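Tricorn protease (Thermoplasma acidophilum, PDB 1K32) is a hexameric serine protease, built with beta propellers, that probably cuts the peptides released by the proteasome into smaller ones. Local coordinates at residues 52-57 / 69-73; 107-111 / 122-126; 149-153 / 1011-1015; 156-161 / 208-214; 217-221 / 248-252. All blocks are in the same frame, centred on the assembly; numbering follows the deposited sequence.

Interaction 1 (52-57 / 69-73); sequences LGVINN and IRVMR
R73 grips the carbonyl oxygen of L52 side-on with two nitrogens, NE to L52 O at 2.7 Å and NH1 to L52 O at 2.9 Å. The arginine side chain is extended from CG to NE, L52 O lies in the guanidinium plane, and both donors come from the same face of the carbonyl. This is the solvent side of the contact, where L52, G53 and R73 are all partly exposed and the R73 grip does the holding. Even here G53 leaves no room for a side chain, because a CB would run into M72 O and V71 CG2. Further along, the contact is buried and closely packed. V54 and M72 form a hydrogen-bonded pair, with M72 N to V54 O at 2.7 Å and V54 N to M72 O at 3.0 Å. The next pair, I55 with V71, is non-hydrogen-bonded, and beside it I55 CG2 meets I69 CG2 at 3.6 Å. On the face of V54 and M72, the methionine bends at its last torsion (chi3 -76°), which brings M72 CE to 3.7 Å from N56 CB and also against V54 CG1; Y703 of helix 702-714 packs here too. R70 NH2 makes a weak bond to M72 SD, while R70 NE and NH1 donate to T109 O and F108 O. The arrangement is a twisted antiparallel beta hairpin, the first two strands of a propeller blade.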
# COMPACT_ATOMS: atom_id res chain seq x y z
N LEU A 52 37.20 43.36 9.95
CA LEU A 52 37.76 42.62 8.82
C LEU A 52 37.92 41.15 9.17
O LEU A 52 38.10 40.31 8.30
CB LEU A 52 39.14 43.14 8.44
CG LEU A 52 39.29 44.22 7.38
CD1 LEU A 52 40.73 44.20 6.90
CD2 LEU A 52 38.36 43.96 6.21
N GLY A 53 37.87 40.87 10.46
CA GLY A 53 38.08 39.53 10.95
C GLY A 53 39.15 39.77 12.00
O GLY A 53 39.31 40.90 12.44
N VAL A 54 39.90 38.74 12.38
CA VAL A 54 40.92 38.92 13.41
C VAL A 54 42.31 39.25 12.87
O VAL A 54 42.96 38.40 12.27
CB VAL A 54 41.06 37.67 14.30
CG1 VAL A 54 42.16 37.89 15.33
CG2 VAL A 54 39.73 37.37 14.98
N ILE A 55 42.77 40.47 13.13
CA ILE A 55 44.09 40.91 12.70
C ILE A 55 45.16 40.53 13.74
O ILE A 55 44.98 40.78 14.93
CB ILE A 55 44.12 42.42 12.47
CG1 ILE A 55 43.07 42.79 11.42
CG2 ILE A 55 45.52 42.86 12.07
CD1 ILE A 55 42.82 44.30 11.29
N ASN A 56 46.25 39.92 13.29
CA ASN A 56 47.33 39.53 14.20
C ASN A 56 48.67 40.16 13.83
O ASN A 56 49.63 40.07 14.59
CB ASN A 56 47.48 38.00 14.24
CG ASN A 56 48.22 37.46 13.04
OD1 ASN A 56 49.38 37.02 13.14
ND2 ASN A 56 47.58 37.52 11.88
N ASN A 57 48.73 40.77 12.65
CA ASN A 57 49.96 41.41 12.18
C ASN A 57 49.64 42.57 11.24
O ASN A 57 48.68 42.51 10.48
CB ASN A 57 50.85 40.39 11.46
CG ASN A 57 52.28 40.89 11.28
OD1 ASN A 57 52.79 41.62 12.12
ND2 ASN A 57 52.94 40.48 10.19
N ILE A 69 48.34 44.15 5.95
CA ILE A 69 47.65 43.52 7.07
C ILE A 69 47.29 42.04 6.90
O ILE A 69 46.82 41.63 5.83
CB ILE A 69 46.34 44.28 7.36
CG1 ILE A 69 46.63 45.77 7.60
CG2 ILE A 69 45.63 43.67 8.56
CD1 ILE A 69 45.39 46.65 7.68
N ARG A 70 47.51 41.26 7.96
CA ARG A 70 47.15 39.84 7.95
C ARG A 70 45.88 39.67 8.80
O ARG A 70 45.84 40.05 9.97
CB ARG A 70 48.26 38.95 8.52
CG ARG A 70 47.89 37.45 8.48
CD ARG A 70 49.00 36.53 8.97
NE ARG A 70 48.68 35.09 8.83
CZ ARG A 70 47.90 34.39 9.65
NH1 ARG A 70 47.69 33.10 9.45
NH2 ARG A 70 47.31 34.97 10.68
N VAL A 71 44.83 39.13 8.20
CA VAL A 71 43.61 38.95 8.96
C VAL A 71 43.16 37.50 8.87
O VAL A 71 43.34 36.86 7.84
CB VAL A 71 42.47 39.87 8.43
CG1 VAL A 71 42.26 39.65 6.96
CG2 VAL A 71 41.17 39.61 9.18
N MET A 72 42.61 36.98 9.96
CA MET A 72 42.13 35.60 9.94
C MET A 72 40.60 35.54 9.99
O MET A 72 39.95 36.41 10.55
CB MET A 72 42.71 34.81 11.12
CG MET A 72 44.22 34.60 11.05
SD MET A 72 44.85 34.01 12.66
CE MET A 72 44.78 35.58 13.52
N ARG A 73 40.02 34.52 9.34
CA ARG A 73 38.57 34.33 9.32
C ARG A 73 38.25 32.86 9.51
O ARG A 73 39.15 32.03 9.44
CB ARG A 73 37.96 34.85 8.01
CG ARG A 73 37.77 36.35 8.02
CD ARG A 73 37.11 36.85 6.75
NE ARG A 73 37.13 38.31 6.71
CZ ARG A 73 36.64 39.04 5.71
NH1 ARG A 73 36.71 40.36 5.76
NH2 ARG A 73 36.08 38.45 4.67

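Interaction 2 (107-111 / 122-126); sequences MFTDV and ISTDA
T109 and D110 both face S123, forming a G1 beta bulge where the hairpin of strands 110-114 and 120-124 opens a propeller blade. D110 N donates to S123 O at 2.9 Å, and S123 N returns a bond to D110 O, also 2.9 Å. In the bulge, T109 N donates to a water 2.6 Å away, and that water donates on to S123 OG, whose stronger partner is A154 O. The two threonine side chains lie side by side and point the same way. T124 OG1 donates to T109 OG1 at 2.9 Å, while T109 OG1 donates to a second water. That water in turn donates to D125 OD1 at 2.7 Å, and D125 OD2 is taken by a salt bridge to R830. With T124 OG1 turned opposite its own backbone N (chi1 -177°), it can also accept from A126 N at 3.0 Å, closing an ST turn. On the other strand, D110 OD2 accepts from N57 ND2. D125 OD1 lies near the plane of the F108 ring, at its edge, its closest approach being 3.4 Å to F108 CB.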
# COMPACT_ATOMS: atom_id res chain seq x y z
N MET A 107 50.68 30.54 12.09
CA MET A 107 49.83 31.54 11.45
C MET A 107 50.53 31.96 10.16
O MET A 107 51.14 33.03 10.08
CB MET A 107 49.65 32.75 12.38
CG MET A 107 48.81 32.46 13.63
SD MET A 107 48.63 33.89 14.72
CE MET A 107 49.94 33.58 15.82
N PHE A 108 50.40 31.10 9.14
CA PHE A 108 51.06 31.32 7.87
C PHE A 108 50.34 32.20 6.85
O PHE A 108 49.16 32.50 7.01
CB PHE A 108 51.45 29.96 7.27
CG PHE A 108 52.49 29.22 8.09
CD1 PHE A 108 52.79 27.88 7.82
CD2 PHE A 108 53.20 29.88 9.11
CE1 PHE A 108 53.78 27.20 8.54
CE2 PHE A 108 54.20 29.20 9.84
CZ PHE A 108 54.49 27.86 9.55
N THR A 109 51.06 32.59 5.81
CA THR A 109 50.56 33.51 4.79
C THR A 109 50.59 34.82 5.54
O THR A 109 49.62 35.21 6.22
CB THR A 109 49.13 33.21 4.35
OG1 THR A 109 49.09 31.90 3.76
CG2 THR A 109 48.65 34.24 3.32
N ASP A 110 51.73 35.49 5.44
CA ASP A 110 51.95 36.73 6.15
C ASP A 110 52.94 37.63 5.42
O ASP A 110 53.45 37.26 4.36
CB ASP A 110 52.51 36.39 7.54
CG ASP A 110 52.33 37.52 8.55
OD1 ASP A 110 52.62 37.28 9.75
OD2 ASP A 110 51.91 38.62 8.16
N VAL A 111 53.18 38.81 5.97
CA VAL A 111 54.14 39.75 5.41
C VAL A 111 55.49 39.22 5.85
O VAL A 111 55.67 38.86 7.01
CB VAL A 111 53.93 41.15 5.99
CG1 VAL A 111 55.09 42.05 5.59
CG2 VAL A 111 52.61 41.72 5.50
N ILE A 122 55.87 38.56 0.58
CA ILE A 122 55.03 37.76 1.44
C ILE A 122 55.57 36.37 1.59
O ILE A 122 56.36 35.90 0.77
CB ILE A 122 53.56 37.66 0.92
CG1 ILE A 122 53.52 37.03 -0.47
CG2 ILE A 122 52.91 39.02 0.94
CD1 ILE A 122 52.09 36.81 -0.98
N SER A 123 55.15 35.71 2.66
CA SER A 123 55.57 34.36 2.95
C SER A 123 54.30 33.53 2.95
O SER A 123 53.35 33.87 3.65
CB SER A 123 56.24 34.30 4.31
OG SER A 123 56.43 32.97 4.70
N THR A 124 54.27 32.45 2.17
CA THR A 124 53.08 31.62 2.13
C THR A 124 53.28 30.22 1.56
O THR A 124 54.10 29.99 0.66
CB THR A 124 51.92 32.32 1.36
OG1 THR A 124 50.76 31.49 1.40
CG2 THR A 124 52.30 32.56 -0.10
N ASP A 125 52.50 29.29 2.10
CA ASP A 125 52.53 27.89 1.69
C ASP A 125 51.31 27.61 0.82
O ASP A 125 51.11 26.48 0.38
CB ASP A 125 52.47 27.00 2.93
CG ASP A 125 51.25 27.27 3.78
OD1 ASP A 125 51.08 28.41 4.25
OD2 ASP A 125 50.45 26.34 3.97
N ALA A 126 50.52 28.65 0.58
CA ALA A 126 49.30 28.54 -0.21
C ALA A 126 49.46 27.72 -1.49
O ALA A 126 48.54 26.99 -1.89
CB ALA A 126 48.78 29.92 -0.55
O HOH W 1 53.67 32.35 6.19
O HOH W 2 48.91 29.79 5.15

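Interaction 3 (149-153 / 1011-1015); sequences LNLGP and PHDYL
The loop linking two blades of the N-terminal propeller, residues 149-153, meets the short helix 1011-1015 close to the C-terminus, with G152 under the ring of Y1014. This is an interdomain contact: the helix follows the last strand of the parallel sheet in the protease part of the chain. Its centre is a CH-pi interaction, G152 CA lying 3.4 Å from the centroid of the Y1014 ring and 13° off its normal. A side chain on G152 would collide with Y1014 CD1, and the positive phi there also suits glycine. Farther out along the ring, the P153 and Y1014 side chains cross at about a right angle, P153 CD 3.5 Å from Y1014 CZ. Y1014 also stacks on Y1009. Replacing Y1014 by an alanine is likely to open a gap over G152 and leave P153 CD and Y1009 without their aromatic neighbour. On the other flank, L151 and L1015 run side by side, L151 CD2 touching L1015 CG at 3.8 Å. No hydrogen bond crosses the contact. L1015 N is spent inside the helix on P1011 O, at 2.9 Å. The methyl L1015 CD2 touches two loop carbonyls instead, 3.5 Å from L149 O and 3.4 Å from N150 O.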
# COMPACT_ATOMS: atom_id res chain seq x y z
N LEU A 149 60.77 34.15 -5.04
CA LEU A 149 62.17 34.53 -4.88
C LEU A 149 63.02 33.28 -4.91
O LEU A 149 64.23 33.36 -5.08
CB LEU A 149 62.37 35.30 -3.58
CG LEU A 149 61.50 36.55 -3.42
CD1 LEU A 149 62.05 37.39 -2.29
CD2 LEU A 149 61.47 37.37 -4.73
N ASN A 150 62.39 32.13 -4.72
CA ASN A 150 63.06 30.83 -4.75
C ASN A 150 64.21 30.70 -3.77
O ASN A 150 65.27 30.19 -4.12
CB ASN A 150 63.58 30.56 -6.15
CG ASN A 150 62.46 30.44 -7.15
OD1 ASN A 150 62.54 30.96 -8.25
ND2 ASN A 150 61.39 29.77 -6.75
N LEU A 151 63.99 31.15 -2.54
CA LEU A 151 65.02 31.08 -1.51
C LEU A 151 64.66 30.02 -0.48
O LEU A 151 65.29 29.92 0.58
CB LEU A 151 65.19 32.45 -0.85
CG LEU A 151 65.72 33.55 -1.78
CD1 LEU A 151 65.40 34.94 -1.23
CD2 LEU A 151 67.22 33.37 -1.95
N GLY A 152 63.64 29.22 -0.80
CA GLY A 152 63.18 28.17 0.10
C GLY A 152 62.23 28.72 1.15
O GLY A 152 61.90 29.90 1.12
N PRO A 153 61.75 27.88 2.09
CA PRO A 153 60.83 28.36 3.13
C PRO A 153 61.48 29.42 4.01
O PRO A 153 62.65 29.33 4.35
CB PRO A 153 60.48 27.10 3.92
CG PRO A 153 61.69 26.23 3.73
CD PRO A 153 62.03 26.44 2.26
N PRO A 1011 69.63 28.35 1.15
CA PRO A 1011 68.84 29.18 0.25
C PRO A 1011 69.36 29.10 -1.18
O PRO A 1011 68.58 29.03 -2.13
CB PRO A 1011 69.00 30.58 0.84
CG PRO A 1011 69.13 30.30 2.31
CD PRO A 1011 70.10 29.13 2.30
N HIS A 1012 70.68 29.09 -1.34
CA HIS A 1012 71.27 29.01 -2.67
C HIS A 1012 70.99 27.67 -3.34
O HIS A 1012 71.08 27.55 -4.56
CB HIS A 1012 72.78 29.32 -2.63
CG HIS A 1012 73.53 28.63 -1.53
ND1 HIS A 1012 73.90 27.30 -1.60
CD2 HIS A 1012 73.99 29.09 -0.34
CE1 HIS A 1012 74.57 26.98 -0.51
NE2 HIS A 1012 74.63 28.04 0.27
N ASP A 1013 70.65 26.66 -2.54
CA ASP A 1013 70.32 25.35 -3.09
C ASP A 1013 68.95 25.50 -3.76
O ASP A 1013 68.74 25.01 -4.86
CB ASP A 1013 70.26 24.29 -1.98
CG ASP A 1013 71.64 23.88 -1.50
OD1 ASP A 1013 71.85 23.80 -0.27
OD2 ASP A 1013 72.51 23.64 -2.35
N TYR A 1014 68.04 26.18 -3.09
CA TYR A 1014 66.71 26.41 -3.65
C TYR A 1014 66.83 27.29 -4.89
O TYR A 1014 66.13 27.08 -5.86
CB TYR A 1014 65.78 27.09 -2.65
CG TYR A 1014 65.34 26.19 -1.52
CD1 TYR A 1014 65.98 26.24 -0.28
CD2 TYR A 1014 64.28 25.31 -1.69
CE1 TYR A 1014 65.57 25.42 0.76
CE2 TYR A 1014 63.86 24.48 -0.65
CZ TYR A 1014 64.50 24.54 0.57
OH TYR A 1014 64.07 23.76 1.60
N LEU A 1015 67.72 28.28 -4.84
CA LEU A 1015 67.93 29.18 -5.97
C LEU A 1015 68.39 28.41 -7.20
O LEU A 1015 67.95 28.69 -8.30
CB LEU A 1015 68.96 30.26 -5.63
CG LEU A 1015 68.48 31.56 -5.00
CD1 LEU A 1015 69.66 32.51 -4.84
CD2 LEU A 1015 67.41 32.20 -5.89

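Interaction 4 (156-161 / 208-214); sequences HILFAD and SPVIVGH
H156 and P209 begin a contact between two strands that run almost parallel, 12° apart, with axes 8.0 Å from each other at the closest approach. No backbone bonds join them, and every contact involves a side chain. The histidine can be followed outward. Its CB lies 4.1 Å from P209 CG, and CG is about as far from the proline CG and CD. ND1 comes to 3.8 Å from P209 CD, which sits over one ring face, offset toward the rim, in a CH-pi contact; the same nitrogen is hydrogen-bonded to T170 OG1. CE1 leans toward S208 CA, and at the tip NE2 is hydrogen-bonded to a water 3.2 Å away; that water donates to S208 OG, itself bonded to E172. A leucine in place of H156 would probably leave T170 OG1 and this water without their ring nitrogens. Next along, L158 and I211 overlap head to tail. L158 CD1 meets I211 CG1 at 3.6 Å, and I211 CD1 reaches back to L158 CB and, at 4.1 Å, to A160 CB. At the exposed end H214 NE2 makes a weak bond to D161 OD1 at 3.3 Å, the carboxylate near the plane of the ring. Such face-to-face packing of first strands, 156-160 against 207-212, joins neighbouring blades of a beta propeller.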
# COMPACT_ATOMS: atom_id res chain seq x y z
N HIS A 156 60.94 35.54 7.62
CA HIS A 156 61.33 36.93 7.46
C HIS A 156 62.46 37.11 6.46
O HIS A 156 63.33 36.25 6.30
CB HIS A 156 61.80 37.53 8.79
CG HIS A 156 60.79 37.50 9.89
ND1 HIS A 156 60.63 36.42 10.73
CD2 HIS A 156 59.90 38.43 10.30
CE1 HIS A 156 59.69 36.69 11.62
NE2 HIS A 156 59.23 37.90 11.38
N ILE A 157 62.44 38.24 5.76
CA ILE A 157 63.51 38.58 4.85
C ILE A 157 63.81 40.05 5.05
O ILE A 157 62.92 40.89 5.01
CB ILE A 157 63.16 38.33 3.35
CG1 ILE A 157 64.36 38.73 2.49
CG2 ILE A 157 61.92 39.13 2.93
CD1 ILE A 157 64.37 38.12 1.11
N LEU A 158 65.08 40.35 5.30
CA LEU A 158 65.53 41.71 5.49
C LEU A 158 66.60 41.98 4.45
O LEU A 158 67.18 41.05 3.88
CB LEU A 158 66.11 41.88 6.89
CG LEU A 158 65.26 41.31 8.03
CD1 LEU A 158 66.03 41.45 9.34
CD2 LEU A 158 63.92 42.03 8.11
N PHE A 159 66.86 43.25 4.18
CA PHE A 159 67.87 43.61 3.20
C PHE A 159 68.84 44.58 3.83
O PHE A 159 68.43 45.56 4.45
CB PHE A 159 67.22 44.24 1.97
CG PHE A 159 66.28 43.33 1.24
CD1 PHE A 159 65.04 43.01 1.78
CD2 PHE A 159 66.63 42.79 0.01
CE1 PHE A 159 64.16 42.16 1.11
CE2 PHE A 159 65.77 41.94 -0.68
CZ PHE A 159 64.53 41.62 -0.13
N ALA A 160 70.12 44.29 3.68
CA ALA A 160 71.16 45.14 4.23
C ALA A 160 72.30 45.25 3.23
O ALA A 160 72.81 44.25 2.74
CB ALA A 160 71.67 44.56 5.54
N ASP A 161 72.68 46.48 2.93
CA ASP A 161 73.77 46.73 2.00
C ASP A 161 73.61 45.88 0.73
O ASP A 161 74.58 45.37 0.18
CB ASP A 161 75.10 46.40 2.68
CG ASP A 161 75.23 47.09 4.02
OD1 ASP A 161 75.14 48.34 4.05
OD2 ASP A 161 75.41 46.39 5.05
N SER A 208 61.43 37.02 15.58
CA SER A 208 61.30 38.44 15.25
C SER A 208 62.58 39.22 15.00
O SER A 208 62.86 40.21 15.69
CB SER A 208 60.49 39.14 16.34
OG SER A 208 59.24 38.50 16.48
N PRO A 209 63.37 38.81 14.01
CA PRO A 209 64.60 39.55 13.74
C PRO A 209 64.34 40.90 13.06
O PRO A 209 63.43 41.05 12.26
CB PRO A 209 65.38 38.59 12.85
CG PRO A 209 64.25 37.92 12.05
CD PRO A 209 63.25 37.62 13.15
N VAL A 210 65.15 41.90 13.43
CA VAL A 210 65.06 43.23 12.84
C VAL A 210 66.48 43.77 12.70
O VAL A 210 67.40 43.31 13.38
CB VAL A 210 64.26 44.23 13.70
CG1 VAL A 210 62.79 43.86 13.70
CG2 VAL A 210 64.85 44.29 15.12
N ILE A 211 66.64 44.76 11.82
CA ILE A 211 67.94 45.37 11.59
C ILE A 211 67.93 46.86 11.90
O ILE A 211 67.06 47.61 11.46
CB ILE A 211 68.40 45.17 10.13
CG1 ILE A 211 68.79 43.70 9.92
CG2 ILE A 211 69.58 46.09 9.81
CD1 ILE A 211 69.13 43.35 8.49
N VAL A 212 68.90 47.28 12.70
CA VAL A 212 69.07 48.68 13.06
C VAL A 212 70.55 48.95 12.88
O VAL A 212 71.39 48.31 13.52
CB VAL A 212 68.65 48.95 14.51
CG1 VAL A 212 68.85 50.42 14.85
CG2 VAL A 212 67.18 48.57 14.71
N GLY A 213 70.87 49.89 11.99
CA GLY A 213 72.26 50.18 11.72
C GLY A 213 72.82 48.95 11.04
O GLY A 213 72.35 48.55 9.97
N HIS A 214 73.83 48.33 11.65
CA HIS A 214 74.40 47.12 11.08
C HIS A 214 74.38 45.99 12.10
O HIS A 214 75.34 45.23 12.24
CB HIS A 214 75.81 47.38 10.56
CG HIS A 214 75.84 48.17 9.29
ND1 HIS A 214 75.45 49.49 9.23
CD2 HIS A 214 76.14 47.81 8.03
CE1 HIS A 214 75.50 49.91 7.98
NE2 HIS A 214 75.92 48.90 7.23
O HOH W 3 57.86 38.49 14.25

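Interaction 5 (217-221 / 248-252); sequences YFITD and YPRHL
Strands 217-220 and 249-252, whose main contact is I219 with L252, run roughly antiparallel, 148° between their directions. Their axes approach to 7.7 Å, too far for backbone pairing, and no hydrogen bond crosses. I219 fills the space between them. Its CG1 lies opposite the carbonyl carbon (chi1 -64°), which sends CD1 across to L252 CG at 3.5 Å. The same methyl presses on P249 O, 3.6 Å away, a buried carbonyl oxygen with no partner in the model. The other branch, I219 CG2, lies 4.0 Å from P249 CG as the two side chains pass antiparallel. This is the layer between two blades of the six-bladed propeller: 215-220 is the second strand of one blade, and 249-254 is the first strand of the next. L252 carries the layer on along strand 215-220. Its CD1 rests on the backbone, 3.7 Å from F218 CA, and brushes Y217 CB; F261 and I259 of its own blade back it. At the far end D221 meets the edge of the Y248 ring, its carboxylate plane 84° from the ring plane. D221 OD1 lies 3.7 Å from Y248 CE2, and that oxygen accepts a hydrogen bond from G178 N. Y248 also makes a cation-pi contact with K177. The CB of R250 is directed away from the other strand; its guanidinium forms salt bridges with E711 and E172.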
# COMPACT_ATOMS: atom_id res chain seq x y z
N TYR A 217 68.69 42.62 15.44
CA TYR A 217 68.10 42.45 16.75
C TYR A 217 67.02 41.37 16.68
O TYR A 217 66.33 41.22 15.65
CB TYR A 217 67.51 43.77 17.25
CG TYR A 217 68.56 44.80 17.57
CD1 TYR A 217 69.24 45.48 16.55
CD2 TYR A 217 68.90 45.08 18.89
CE1 TYR A 217 70.23 46.41 16.85
CE2 TYR A 217 69.88 46.00 19.20
CZ TYR A 217 70.55 46.66 18.18
OH TYR A 217 71.53 47.57 18.50
N PHE A 218 66.89 40.61 17.76
CA PHE A 218 65.92 39.52 17.79
C PHE A 218 65.63 39.10 19.22
O PHE A 218 66.21 39.61 20.18
CB PHE A 218 66.46 38.33 16.99
CG PHE A 218 67.81 37.84 17.45
CD1 PHE A 218 67.93 37.00 18.55
CD2 PHE A 218 68.96 38.26 16.78
CE1 PHE A 218 69.20 36.58 18.98
CE2 PHE A 218 70.23 37.84 17.20
CZ PHE A 218 70.35 37.00 18.31
N ILE A 219 64.73 38.13 19.35
CA ILE A 219 64.34 37.64 20.65
C ILE A 219 64.65 36.17 20.86
O ILE A 219 64.48 35.35 19.95
CB ILE A 219 62.83 37.86 20.88
CG1 ILE A 219 62.51 39.35 20.89
CG2 ILE A 219 62.39 37.18 22.19
CD1 ILE A 219 61.02 39.66 20.89
N THR A 220 65.13 35.83 22.07
CA THR A 220 65.40 34.44 22.42
C THR A 220 65.47 34.28 23.93
O THR A 220 65.65 35.25 24.65
CB THR A 220 66.69 33.89 21.77
OG1 THR A 220 66.71 32.46 21.92
CG2 THR A 220 67.92 34.48 22.42
N ASP A 221 65.31 33.06 24.42
CA ASP A 221 65.34 32.84 25.86
C ASP A 221 66.50 31.94 26.28
O ASP A 221 66.38 31.15 27.21
CB ASP A 221 64.00 32.26 26.33
CG ASP A 221 63.66 30.94 25.65
OD1 ASP A 221 62.51 30.46 25.82
OD2 ASP A 221 64.52 30.38 24.95
N TYR A 248 57.31 37.66 28.67
CA TYR A 248 58.21 37.56 27.52
C TYR A 248 57.92 38.65 26.50
O TYR A 248 56.77 38.99 26.25
CB TYR A 248 58.04 36.21 26.82
CG TYR A 248 58.79 35.05 27.42
CD1 TYR A 248 58.71 34.76 28.78
CD2 TYR A 248 59.56 34.21 26.61
CE1 TYR A 248 59.38 33.67 29.32
CE2 TYR A 248 60.23 33.11 27.14
CZ TYR A 248 60.14 32.85 28.49
OH TYR A 248 60.81 31.76 29.01
N PRO A 249 58.98 39.23 25.91
CA PRO A 249 58.81 40.28 24.90
C PRO A 249 58.41 39.57 23.60
O PRO A 249 58.76 38.40 23.38
CB PRO A 249 60.21 40.90 24.82
CG PRO A 249 61.10 39.70 25.02
CD PRO A 249 60.41 38.99 26.19
N ARG A 250 57.66 40.25 22.74
CA ARG A 250 57.21 39.62 21.50
C ARG A 250 57.08 40.59 20.35
O ARG A 250 56.86 41.79 20.54
CB ARG A 250 55.81 39.00 21.66
CG ARG A 250 55.64 37.95 22.73
CD ARG A 250 56.39 36.68 22.39
NE ARG A 250 56.26 35.73 23.49
CZ ARG A 250 56.95 34.61 23.60
NH1 ARG A 250 56.75 33.83 24.66
NH2 ARG A 250 57.84 34.28 22.67
N HIS A 251 57.21 40.05 19.15
CA HIS A 251 56.96 40.83 17.95
C HIS A 251 57.79 42.10 17.77
O HIS A 251 57.23 43.18 17.76
CB HIS A 251 55.47 41.19 17.99
CG HIS A 251 54.86 41.46 16.65
ND1 HIS A 251 54.44 40.46 15.80
CD2 HIS A 251 54.53 42.63 16.04
CE1 HIS A 251 53.87 40.99 14.74
NE2 HIS A 251 53.91 42.31 14.86
N LEU A 252 59.11 41.98 17.63
CA LEU A 252 59.94 43.17 17.39
C LEU A 252 59.67 43.73 15.99
O LEU A 252 59.46 42.97 15.04
CB LEU A 252 61.43 42.84 17.46
CG LEU A 252 62.04 42.26 18.72
CD1 LEU A 252 63.55 42.26 18.55
CD2 LEU A 252 61.64 43.09 19.94

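How the interactions relate
All five contacts involve the N-terminal propeller, and their chemistry follows their place in it. Interactions 1 and 2 lie within blades, are buried and rest on backbone pairing; R70 ties the two together. Interactions 4 and 5 lie between blades and rely on side-chain packing. Both use one sheet, through neighbouring strands 207-212 and 215-220, but interaction 5 is buried while interaction 4 runs out to an exposed polar end. Interaction 3, partly buried, alone leaves the propeller for the protease part, with apolar and CH-pi contacts; L149 and L151 touch I157 of interaction 4.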